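Local coordinates for protein hydrogenase maturation factor (Thermoanaerobacter tengcongensis, PDB 3VTH) that probably transfers the carbamoyl group of carbamoyl phosphate, with consumption of ATP, to the C-terminal cysteine of HypE during [NiFe]-hydrogenase maturation, at residues A[624-637]-A[666-680]. Sequence-based numbering, arbitrary orientation.
Sequences LESLMAESEEYYEY and KSYISAKFHNTVVNF. With AP2 (phosphomethylphosphonic acid adenosyl ester), chain H; PO4 (phosphate ion), chain K.
Asn675 sets CG anti to its carbonyl carbon (chi1 -69°), which aims the amide at the loop of 624-637, where ND2 bridges two carbonyls: Ser631 O and Glu633 O, each 2.9 Å away. Both acceptors lie near the amide plane and both bonds are close to straight, so each N-H serves its own carbonyl; Tyr708 binds OD1 and thereby helps fix the flip. Thr676, with OG1 likewise anti to its carbonyl carbon (chi1 -55°), receives Tyr635 N at 2.8 Å while OG1 donates to Lys672 O, so the hydroxyl ties the loop to the helix's own backbone. Tyr635 lays one face against Lys672, whose CE sits 3.9 Å from the ring centroid, a CH-pi contact; Asp659 OD2 is hydrogen-bonded to Tyr635 OH and salt-bridged to Lys672 NZ. Farther along, Phe680 CB lies almost over the centre of the Tyr637 ring, and the Phe680 ring turns its edge to the face of Tyr637, a T-shaped pair with planes at 75°. Toward the start of the helix, Met628 SD rests over a face of the His674 imidazole, 4.0 Å from its centroid, and Ser670 OG donates to Leu624 O (2.8 Å). An ST turn at Ser631, whose OG accepts from Glu633 N, shapes the loop where Ser631 OG and Glu632 N bind a phosphate ion, probably from the crystallisation liquor. Glu625 OE1 accepts from AP2 N6 (2.8 Å), so this packing adjoins the adenine end of the nucleotide pocket in the Kae1-like, actin-type ATPase domain.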
ATOM      1  N   LEU A 624       1.371  18.428 -13.534  1.00 28.84           N
ATOM      2  CA  LEU A 624       0.231  18.951 -14.278  1.00 29.14           C
ATOM      3  C   LEU A 624      -1.018  19.046 -13.398  1.00 29.58           C
ATOM      4  O   LEU A 624      -1.712  20.072 -13.399  1.00 30.63           O
ATOM      5  CB  LEU A 624      -0.015  18.092 -15.531  1.00 28.13           C
ATOM      6  CG  LEU A 624      -0.975  18.577 -16.617  1.00 29.33           C
ATOM      7  CD1 LEU A 624      -0.561  19.948 -17.170  1.00 29.68           C
ATOM      8  CD2 LEU A 624      -1.072  17.530 -17.738  1.00 30.72           C
ATOM      9  N   GLU A 625      -1.275  17.995 -12.619  1.00 29.51           N
ATOM     10  CA  GLU A 625      -2.382  17.995 -11.661  1.00 30.02           C
ATOM     11  C   GLU A 625      -2.205  19.051 -10.569  1.00 30.23           C
ATOM     12  O   GLU A 625      -3.159  19.758 -10.226  1.00 30.64           O
ATOM     13  CB  GLU A 625      -2.565  16.600 -11.014  1.00 29.49           C
ATOM     14  CG  GLU A 625      -3.813  16.529 -10.084  1.00 31.29           C
ATOM     15  CD  GLU A 625      -3.827  15.323  -9.130  1.00 34.21           C
ATOM     16  OE1 GLU A 625      -2.897  14.493  -9.172  1.00 32.83           O
ATOM     17  OE2 GLU A 625      -4.777  15.217  -8.319  1.00 36.19           O
ATOM     18  N   SER A 626      -0.989  19.170 -10.037  1.00 29.65           N
ATOM     19  CA  SER A 626      -0.716  20.107  -8.949  1.00 31.00           C
ATOM     20  C   SER A 626      -0.933  21.572  -9.318  1.00 32.14           C
ATOM     21  O   SER A 626      -1.265  22.378  -8.457  1.00 32.95           O
ATOM     22  CB  SER A 626       0.710  19.955  -8.417  1.00 30.88           C
ATOM     23  OG  SER A 626       0.853  18.694  -7.776  1.00 31.99           O
ATOM     24  N   LEU A 627      -0.735  21.917 -10.580  1.00 31.88           N
ATOM     25  CA  LEU A 627      -0.821  23.333 -10.961  1.00 34.52           C
ATOM     26  C   LEU A 627      -2.211  23.763 -11.438  1.00 34.98           C
ATOM     27  O   LEU A 627      -2.432  24.936 -11.762  1.00 35.19           O
ATOM     28  CB  LEU A 627       0.266  23.678 -11.992  1.00 34.52           C
ATOM     29  CG  LEU A 627       0.288  22.878 -13.292  1.00 34.01           C
ATOM     30  CD1 LEU A 627      -0.759  23.393 -14.286  1.00 35.87           C
ATOM     31  CD2 LEU A 627       1.693  22.946 -13.928  1.00 36.47           C
ATOM     32  N   MET A 628      -3.152  22.828 -11.490  1.00 34.77           N
ATOM     33  CA  MET A 628      -4.440  23.122 -12.122  1.00 36.94           C
ATOM     34  C   MET A 628      -5.271  24.204 -11.413  1.00 38.38           C
ATOM     35  O   MET A 628      -5.243  24.326 -10.190  1.00 37.91           O
ATOM     36  CB  MET A 628      -5.242  21.843 -12.405  1.00 36.74           C
ATOM     37  CG  MET A 628      -6.160  21.342 -11.330  1.00 40.64           C
ATOM     38  SD  MET A 628      -7.286  20.130 -12.103  1.00 46.60           S
ATOM     39  CE  MET A 628      -8.735  21.127 -12.272  1.00 49.04           C
ATOM     40  N   ALA A 629      -5.982  25.002 -12.210  1.00 39.49           N
ATOM     41  CA  ALA A 629      -6.839  26.046 -11.674  1.00 41.96           C
ATOM     42  C   ALA A 629      -8.219  25.477 -11.376  1.00 42.69           C
ATOM     43  O   ALA A 629      -8.460  24.265 -11.517  1.00 41.60           O
ATOM     44  CB  ALA A 629      -6.943  27.237 -12.662  1.00 43.05           C
ATOM     45  N   GLU A 630      -9.105  26.364 -10.940  1.00 44.93           N
ATOM     46  CA  GLU A 630     -10.511  26.069 -10.744  1.00 46.09           C
ATOM     47  C   GLU A 630     -11.253  26.492 -11.995  1.00 46.02           C
ATOM     48  O   GLU A 630     -11.351  27.688 -12.279  1.00 47.57           O
ATOM     49  CB  GLU A 630     -11.044  26.876  -9.561  1.00 48.69           C
ATOM     50  CG  GLU A 630     -12.273  26.267  -8.928  1.00 52.16           C
ATOM     51  CD  GLU A 630     -11.963  24.949  -8.298  1.00 56.01           C
ATOM     52  OE1 GLU A 630     -12.672  23.963  -8.608  1.00 58.57           O
ATOM     53  OE2 GLU A 630     -10.990  24.894  -7.506  1.00 58.51           O
ATOM     54  N   SER A 631     -11.757  25.523 -12.757  1.00 44.22           N
ATOM     55  CA  SER A 631     -12.565  25.841 -13.930  1.00 43.69           C
ATOM     56  C   SER A 631     -13.513  24.708 -14.282  1.00 42.73           C
ATOM     57  O   SER A 631     -13.249  23.538 -13.969  1.00 40.79           O
ATOM     58  CB  SER A 631     -11.678  26.181 -15.133  1.00 43.51           C
ATOM     59  OG  SER A 631     -12.457  26.506 -16.273  1.00 43.08           O
ATOM     60  N   GLU A 632     -14.610  25.081 -14.939  1.00 42.69           N
ATOM     61  CA  GLU A 632     -15.569  24.127 -15.496  1.00 42.06           C
ATOM     62  C   GLU A 632     -15.406  24.031 -17.007  1.00 41.18           C
ATOM     63  O   GLU A 632     -16.088  23.247 -17.652  1.00 40.52           O
ATOM     64  CB  GLU A 632     -17.014  24.539 -15.162  1.00 43.73           C
ATOM     65  CG  GLU A 632     -17.365  24.527 -13.677  1.00 44.97           C
ATOM     66  CD  GLU A 632     -17.315  23.137 -13.085  1.00 46.20           C
ATOM     67  OE1 GLU A 632     -16.822  22.985 -11.947  1.00 46.09           O
ATOM     68  OE2 GLU A 632     -17.760  22.187 -13.757  1.00 47.90           O
ATOM     69  N   GLU A 633     -14.507  24.834 -17.571  1.00 41.05           N
ATOM     70  CA  GLU A 633     -14.305  24.851 -19.016  1.00 41.38           C
ATOM     71  C   GLU A 633     -13.576  23.594 -19.499  1.00 39.28           C
ATOM     72  O   GLU A 633     -12.896  22.917 -18.725  1.00 37.49           O
ATOM     73  CB  GLU A 633     -13.568  26.117 -19.469  1.00 42.24           C
ATOM     74  CG  GLU A 633     -14.295  27.434 -19.132  1.00 47.05           C
ATOM     75  CD  GLU A 633     -15.734  27.477 -19.634  1.00 52.22           C
ATOM     76  OE1 GLU A 633     -16.640  27.700 -18.803  1.00 55.49           O
ATOM     77  OE2 GLU A 633     -15.966  27.292 -20.851  1.00 54.02           O
ATOM     78  N   TYR A 634     -13.726  23.293 -20.785  1.00 39.41           N
ATOM     79  CA  TYR A 634     -13.150  22.068 -21.342  1.00 38.35           C
ATOM     80  C   TYR A 634     -12.983  22.170 -22.850  1.00 37.95           C
ATOM     81  O   TYR A 634     -13.422  23.137 -23.482  1.00 37.89           O
ATOM     82  CB  TYR A 634     -14.004  20.851 -20.962  1.00 38.42           C
ATOM     83  CG  TYR A 634     -15.353  20.831 -21.625  1.00 43.80           C
ATOM     84  CD1 TYR A 634     -15.524  20.187 -22.849  1.00 48.58           C
ATOM     85  CD2 TYR A 634     -16.456  21.460 -21.049  1.00 48.07           C
ATOM     86  CE1 TYR A 634     -16.751  20.162 -23.489  1.00 51.18           C
ATOM     87  CE2 TYR A 634     -17.702  21.441 -21.688  1.00 52.46           C
ATOM     88  CZ  TYR A 634     -17.831  20.781 -22.907  1.00 52.98           C
ATOM     89  OH  TYR A 634     -19.033  20.730 -23.574  1.00 57.42           O
ATOM     90  N   TYR A 635     -12.345  21.162 -23.418  1.00 36.01           N
ATOM     91  CA  TYR A 635     -12.058  21.149 -24.836  1.00 36.39           C
ATOM     92  C   TYR A 635     -13.058  20.262 -25.577  1.00 36.60           C
ATOM     93  O   TYR A 635     -13.597  19.318 -25.007  1.00 36.27           O
ATOM     94  CB  TYR A 635     -10.625  20.643 -25.066  1.00 34.80           C
ATOM     95  CG  TYR A 635      -9.574  21.587 -24.532  1.00 34.58           C
ATOM     96  CD1 TYR A 635      -9.382  22.839 -25.122  1.00 35.79           C
ATOM     97  CD2 TYR A 635      -8.783  21.247 -23.430  1.00 33.34           C
ATOM     98  CE1 TYR A 635      -8.430  23.709 -24.657  1.00 34.57           C
ATOM     99  CE2 TYR A 635      -7.820  22.127 -22.945  1.00 31.99           C
ATOM    100  CZ  TYR A 635      -7.653  23.359 -23.571  1.00 33.93           C
ATOM    101  OH  TYR A 635      -6.718  24.260 -23.123  1.00 32.82           O
ATOM    102  N   GLU A 636     -13.297  20.579 -26.841  1.00 37.36           N
ATOM    103  CA  GLU A 636     -14.116  19.754 -27.711  1.00 38.43           C
ATOM    104  C   GLU A 636     -13.426  18.417 -28.039  1.00 36.73           C
ATOM    105  O   GLU A 636     -12.204  18.355 -28.214  1.00 35.93           O
ATOM    106  CB  GLU A 636     -14.424  20.521 -28.996  1.00 40.32           C
ATOM    107  CG  GLU A 636     -15.389  19.814 -29.936  1.00 45.81           C
ATOM    108  CD  GLU A 636     -15.123  20.122 -31.405  1.00 52.00           C
ATOM    109  OE1 GLU A 636     -16.087  20.455 -32.126  1.00 55.22           O
ATOM    110  OE2 GLU A 636     -13.953  20.021 -31.845  1.00 54.27           O
ATOM    111  N   TYR A 637     -14.224  17.357 -28.101  1.00 35.71           N
ATOM    112  CA  TYR A 637     -13.757  16.044 -28.543  1.00 34.50           C
ATOM    113  C   TYR A 637     -14.779  15.421 -29.482  1.00 34.83           C
ATOM    114  O   TYR A 637     -15.929  15.858 -29.565  1.00 34.61           O
ATOM    115  CB  TYR A 637     -13.513  15.101 -27.360  1.00 33.42           C
ATOM    116  CG  TYR A 637     -14.697  15.019 -26.436  1.00 34.93           C
ATOM    117  CD1 TYR A 637     -15.706  14.067 -26.623  1.00 36.01           C
ATOM    118  CD2 TYR A 637     -14.817  15.915 -25.380  1.00 36.76           C
ATOM    119  CE1 TYR A 637     -16.806  14.028 -25.773  1.00 38.69           C
ATOM    120  CE2 TYR A 637     -15.881  15.874 -24.534  1.00 38.93           C
ATOM    121  CZ  TYR A 637     -16.867  14.940 -24.730  1.00 39.94           C
ATOM    122  OH  TYR A 637     -17.904  14.949 -23.855  1.00 45.23           O
ATOM    123  N   LYS A 666      -0.999  28.065 -17.650  1.00 37.32           N
ATOM    124  CA  LYS A 666      -0.863  26.610 -17.581  1.00 35.77           C
ATOM    125  C   LYS A 666      -1.898  25.956 -16.659  1.00 34.18           C
ATOM    126  O   LYS A 666      -2.407  24.878 -16.958  1.00 32.44           O
ATOM    127  CB  LYS A 666       0.547  26.228 -17.117  1.00 36.56           C
ATOM    128  CG  LYS A 666       1.643  26.421 -18.175  1.00 39.07           C
ATOM    129  CD  LYS A 666       2.849  25.521 -17.863  1.00 41.62           C
ATOM    130  CE  LYS A 666       4.055  26.316 -17.414  1.00 43.83           C
ATOM    131  NZ  LYS A 666       4.706  26.974 -18.589  1.00 46.24           N
ATOM    132  N   SER A 667      -2.191  26.630 -15.547  1.00 34.19           N
ATOM    133  CA  SER A 667      -3.182  26.188 -14.564  1.00 33.63           C
ATOM    134  C   SER A 667      -4.568  26.027 -15.181  1.00 32.92           C
ATOM    135  O   SER A 667      -5.259  25.043 -14.925  1.00 31.16           O
ATOM    136  CB  SER A 667      -3.256  27.179 -13.387  1.00 34.00           C
ATOM    137  OG  SER A 667      -3.682  28.458 -13.846  1.00 37.63           O
ATOM    138  N   TYR A 668      -4.954  27.007 -15.988  1.00 34.01           N
ATOM    139  CA  TYR A 668      -6.233  27.013 -16.687  1.00 34.06           C
ATOM    140  C   TYR A 668      -6.296  25.944 -17.773  1.00 31.96           C
ATOM    141  O   TYR A 668      -7.286  25.235 -17.887  1.00 30.94           O
ATOM    142  CB  TYR A 668      -6.473  28.415 -17.267  1.00 36.88           C
ATOM    143  CG  TYR A 668      -7.777  28.596 -18.004  1.00 39.97           C
ATOM    144  CD1 TYR A 668      -8.994  28.611 -17.319  1.00 42.83           C
ATOM    145  CD2 TYR A 668      -7.791  28.784 -19.380  1.00 42.72           C
ATOM    146  CE1 TYR A 668     -10.193  28.801 -17.989  1.00 45.04           C
ATOM    147  CE2 TYR A 668      -8.983  28.984 -20.060  1.00 46.10           C
ATOM    148  CZ  TYR A 668     -10.185  28.991 -19.360  1.00 47.53           C
ATOM    149  OH  TYR A 668     -11.376  29.185 -20.042  1.00 49.76           O
ATOM    150  N   ILE A 669      -5.234  25.811 -18.559  1.00 31.37           N
ATOM    151  CA  ILE A 669      -5.156  24.769 -19.588  1.00 30.43           C
ATOM    152  C   ILE A 669      -5.237  23.366 -18.968  1.00 28.97           C
ATOM    153  O   ILE A 669      -5.904  22.470 -19.482  1.00 28.95           O
ATOM    154  CB  ILE A 669      -3.862  24.915 -20.410  1.00 30.64           C
ATOM    155  CG1 ILE A 669      -3.900  26.215 -21.229  1.00 32.39           C
ATOM    156  CG2 ILE A 669      -3.654  23.701 -21.315  1.00 29.42           C
ATOM    157  CD1 ILE A 669      -2.592  26.546 -21.916  1.00 33.19           C
ATOM    158  N   SER A 670      -4.554  23.179 -17.852  1.00 28.50           N
ATOM    159  CA  SER A 670      -4.574  21.880 -17.180  1.00 27.09           C
ATOM    160  C   SER A 670      -5.987  21.542 -16.717  1.00 26.75           C
ATOM    161  O   SER A 670      -6.453  20.415 -16.899  1.00 25.93           O
ATOM    162  CB  SER A 670      -3.623  21.889 -15.983  1.00 26.78           C
ATOM    163  OG  SER A 670      -3.643  20.613 -15.357  1.00 26.63           O
ATOM    164  N   ALA A 671      -6.661  22.520 -16.109  1.00 27.74           N
ATOM    165  CA  ALA A 671      -8.030  22.320 -15.651  1.00 28.30           C
ATOM    166  C   ALA A 671      -8.939  21.918 -16.822  1.00 28.38           C
ATOM    167  O   ALA A 671      -9.709  20.968 -16.716  1.00 27.44           O
ATOM    168  CB  ALA A 671      -8.554  23.574 -14.937  1.00 29.44           C
ATOM    169  N   LYS A 672      -8.822  22.638 -17.937  1.00 29.01           N
ATOM    170  CA  LYS A 672      -9.614  22.350 -19.144  1.00 29.15           C
ATOM    171  C   LYS A 672      -9.325  20.945 -19.678  1.00 27.72           C
ATOM    172  O   LYS A 672     -10.233  20.231 -20.139  1.00 28.45           O
ATOM    173  CB  LYS A 672      -9.313  23.386 -20.230  1.00 29.57           C
ATOM    174  CG  LYS A 672      -9.900  24.796 -19.990  1.00 31.75           C
ATOM    175  CD  LYS A 672      -9.584  25.742 -21.167  1.00 31.88           C
ATOM    176  CE  LYS A 672     -10.485  25.496 -22.374  1.00 33.37           C
ATOM    177  NZ  LYS A 672     -10.225  26.502 -23.444  1.00 34.94           N
ATOM    178  N   PHE A 673      -8.058  20.560 -19.656  1.00 26.77           N
ATOM    179  CA  PHE A 673      -7.676  19.213 -20.077  1.00 26.41           C
ATOM    180  C   PHE A 673      -8.263  18.131 -19.158  1.00 25.93           C
ATOM    181  O   PHE A 673      -8.819  17.141 -19.656  1.00 25.57           O
ATOM    182  CB  PHE A 673      -6.146  19.085 -20.208  1.00 26.12           C
ATOM    183  CG  PHE A 673      -5.665  17.673 -20.332  1.00 26.73           C
ATOM    184  CD1 PHE A 673      -5.994  16.902 -21.448  1.00 26.79           C
ATOM    185  CD2 PHE A 673      -4.887  17.104 -19.325  1.00 25.47           C
ATOM    186  CE1 PHE A 673      -5.566  15.563 -21.552  1.00 25.93           C
ATOM    187  CE2 PHE A 673      -4.444  15.776 -19.420  1.00 25.66           C
ATOM    188  CZ  PHE A 673      -4.784  15.004 -20.534  1.00 25.09           C
ATOM    189  N   HIS A 674      -8.141  18.306 -17.835  1.00 26.20           N
ATOM    190  CA  HIS A 674      -8.695  17.328 -16.872  1.00 25.78           C
ATOM    191  C   HIS A 674     -10.209  17.179 -17.101  1.00 26.42           C
ATOM    192  O   HIS A 674     -10.737  16.067 -17.155  1.00 25.32           O
ATOM    193  CB  HIS A 674      -8.431  17.752 -15.424  1.00 26.50           C
ATOM    194  CG  HIS A 674      -7.052  17.438 -14.922  1.00 26.95           C
ATOM    195  ND1 HIS A 674      -5.950  18.205 -15.236  1.00 28.65           N
ATOM    196  CD2 HIS A 674      -6.606  16.456 -14.098  1.00 27.33           C
ATOM    197  CE1 HIS A 674      -4.883  17.705 -14.631  1.00 29.71           C
ATOM    198  NE2 HIS A 674      -5.254  16.646 -13.929  1.00 27.43           N
ATOM    199  N   ASN A 675     -10.893  18.309 -17.258  1.00 26.82           N
ATOM    200  CA  ASN A 675     -12.343  18.301 -17.476  1.00 27.95           C
ATOM    201  C   ASN A 675     -12.764  17.599 -18.763  1.00 27.35           C
ATOM    202  O   ASN A 675     -13.819  16.961 -18.811  1.00 27.67           O
ATOM    203  CB  ASN A 675     -12.910  19.722 -17.480  1.00 28.83           C
ATOM    204  CG  ASN A 675     -12.870  20.379 -16.120  1.00 30.62           C
ATOM    205  OD1 ASN A 675     -12.857  19.713 -15.069  1.00 28.47           O
ATOM    206  ND2 ASN A 675     -12.852  21.710 -16.131  1.00 28.87           N
ATOM    207  N   THR A 676     -11.947  17.743 -19.802  1.00 27.08           N
ATOM    208  CA  THR A 676     -12.156  17.063 -21.072  1.00 27.36           C
ATOM    209  C   THR A 676     -12.139  15.522 -20.895  1.00 26.26           C
ATOM    210  O   THR A 676     -13.041  14.811 -21.367  1.00 25.47           O
ATOM    211  CB  THR A 676     -11.095  17.496 -22.095  1.00 27.32           C
ATOM    212  OG1 THR A 676     -11.108  18.927 -22.205  1.00 29.77           O
ATOM    213  CG2 THR A 676     -11.380  16.875 -23.481  1.00 28.86           C
ATOM    214  N   VAL A 677     -11.116  15.021 -20.223  1.00 25.08           N
ATOM    215  CA  VAL A 677     -11.020  13.576 -19.957  1.00 24.99           C
ATOM    216  C   VAL A 677     -12.260  13.121 -19.172  1.00 25.50           C
ATOM    217  O   VAL A 677     -12.930  12.173 -19.571  1.00 25.66           O
ATOM    218  CB  VAL A 677      -9.736  13.225 -19.206  1.00 24.03           C
ATOM    219  CG1 VAL A 677      -9.722  11.732 -18.776  1.00 23.12           C
ATOM    220  CG2 VAL A 677      -8.509  13.573 -20.065  1.00 24.17           C
ATOM    221  N   VAL A 678     -12.597  13.844 -18.106  1.00 25.41           N
ATOM    222  CA  VAL A 678     -13.820  13.545 -17.359  1.00 25.93           C
ATOM    223  C   VAL A 678     -15.030  13.493 -18.281  1.00 26.49           C
ATOM    224  O   VAL A 678     -15.793  12.516 -18.252  1.00 26.12           O
ATOM    225  CB  VAL A 678     -14.039  14.529 -16.166  1.00 27.27           C
ATOM    226  CG1 VAL A 678     -15.442  14.369 -15.532  1.00 27.11           C
ATOM    227  CG2 VAL A 678     -12.941  14.322 -15.121  1.00 25.54           C
ATOM    228  N   ASN A 679     -15.190  14.522 -19.115  1.00 26.68           N
ATOM    229  CA  ASN A 679     -16.366  14.643 -19.957  1.00 28.04           C
ATOM    230  C   ASN A 679     -16.491  13.531 -20.994  1.00 27.91           C
ATOM    231  O   ASN A 679     -17.560  12.920 -21.097  1.00 28.33           O
ATOM    232  CB  ASN A 679     -16.455  16.040 -20.593  1.00 28.96           C
ATOM    233  CG  ASN A 679     -16.792  17.116 -19.565  1.00 31.17           C
ATOM    234  OD1 ASN A 679     -17.171  16.804 -18.440  1.00 32.06           O
ATOM    235  ND2 ASN A 679     -16.646  18.374 -19.939  1.00 32.42           N
ATOM    236  N   PHE A 680     -15.413  13.237 -21.725  1.00 26.95           N
ATOM    237  CA  PHE A 680     -15.505  12.165 -22.720  1.00 27.47           C
ATOM    238  C   PHE A 680     -15.683  10.769 -22.105  1.00 27.17           C
ATOM    239  O   PHE A 680     -16.372   9.922 -22.673  1.00 27.65           O
ATOM    240  CB  PHE A 680     -14.454  12.253 -23.857  1.00 26.74           C
ATOM    241  CG  PHE A 680     -13.017  11.887 -23.482  1.00 26.48           C
ATOM    242  CD1 PHE A 680     -12.687  10.626 -22.981  1.00 25.37           C
ATOM    243  CD2 PHE A 680     -11.976  12.773 -23.760  1.00 26.06           C
ATOM    244  CE1 PHE A 680     -11.368  10.285 -22.685  1.00 25.66           C
ATOM    245  CE2 PHE A 680     -10.635  12.424 -23.472  1.00 27.38           C
ATOM    246  CZ  PHE A 680     -10.342  11.179 -22.934  1.00 25.77           C
TER
HETATM  247  PB  AP2 H 806       1.432   0.962 -15.817  1.00 38.84           P
HETATM  248  O1B AP2 H 806       1.194   2.299 -16.474  1.00 38.10           O
HETATM  249  O2B AP2 H 806       0.282   0.002 -15.819  1.00 34.03           O
HETATM  250  O3B AP2 H 806       2.758   0.366 -16.217  1.00 40.69           O
HETATM  251  C3A AP2 H 806       1.674   1.423 -14.081  1.00 34.10           C
HETATM  252  PA  AP2 H 806       0.204   2.084 -13.244  1.00 34.45           P
HETATM  253  O1A AP2 H 806       0.689   2.114 -11.801  1.00 30.12           O
HETATM  254  O2A AP2 H 806      -1.108   1.414 -13.573  1.00 29.34           O
HETATM  255  O5' AP2 H 806       0.059   3.593 -13.809  1.00 34.22           O
HETATM  256  C5' AP2 H 806       1.048   4.540 -13.421  1.00 36.48           C
HETATM  257  C4' AP2 H 806       0.878   5.706 -14.368  1.00 37.36           C
HETATM  258  O4' AP2 H 806      -0.301   6.435 -14.022  1.00 37.86           O
HETATM  259  C3' AP2 H 806       2.008   6.711 -14.264  1.00 38.49           C
HETATM  260  O3' AP2 H 806       3.159   6.260 -14.985  1.00 39.84           O
HETATM  261  C2' AP2 H 806       1.337   7.929 -14.868  1.00 39.11           C
HETATM  262  O2' AP2 H 806       1.433   7.791 -16.291  1.00 38.39           O
HETATM  263  C1' AP2 H 806      -0.119   7.807 -14.396  1.00 37.66           C
HETATM  264  N9  AP2 H 806      -0.287   8.745 -13.249  1.00 37.59           N
HETATM  265  C8  AP2 H 806       0.320   8.694 -12.038  1.00 37.42           C
HETATM  266  N7  AP2 H 806      -0.031   9.748 -11.253  1.00 37.34           N
HETATM  267  C5  AP2 H 806      -0.889  10.504 -11.965  1.00 37.29           C
HETATM  268  C6  AP2 H 806      -1.643  11.764 -11.744  1.00 37.62           C
HETATM  269  N6  AP2 H 806      -1.560  12.438 -10.569  1.00 36.46           N
HETATM  270  N1  AP2 H 806      -2.418  12.217 -12.767  1.00 37.69           N
HETATM  271  C2  AP2 H 806      -2.538  11.556 -13.939  1.00 36.89           C
HETATM  272  N3  AP2 H 806      -1.869  10.414 -14.209  1.00 36.25           N
HETATM  273  C4  AP2 H 806      -1.047   9.853 -13.278  1.00 36.56           C
HETATM  274  P   PO4 K 809     -14.923  28.835 -15.362  1.00 72.11           P
HETATM  275  O1  PO4 K 809     -14.659  29.108 -13.895  1.00 72.48           O
HETATM  276  O2  PO4 K 809     -15.939  29.826 -15.892  1.00 72.26           O
HETATM  277  O3  PO4 K 809     -13.627  28.970 -16.140  1.00 70.58           O
HETATM  278  O4  PO4 K 809     -15.514  27.453 -15.492  1.00 71.16           O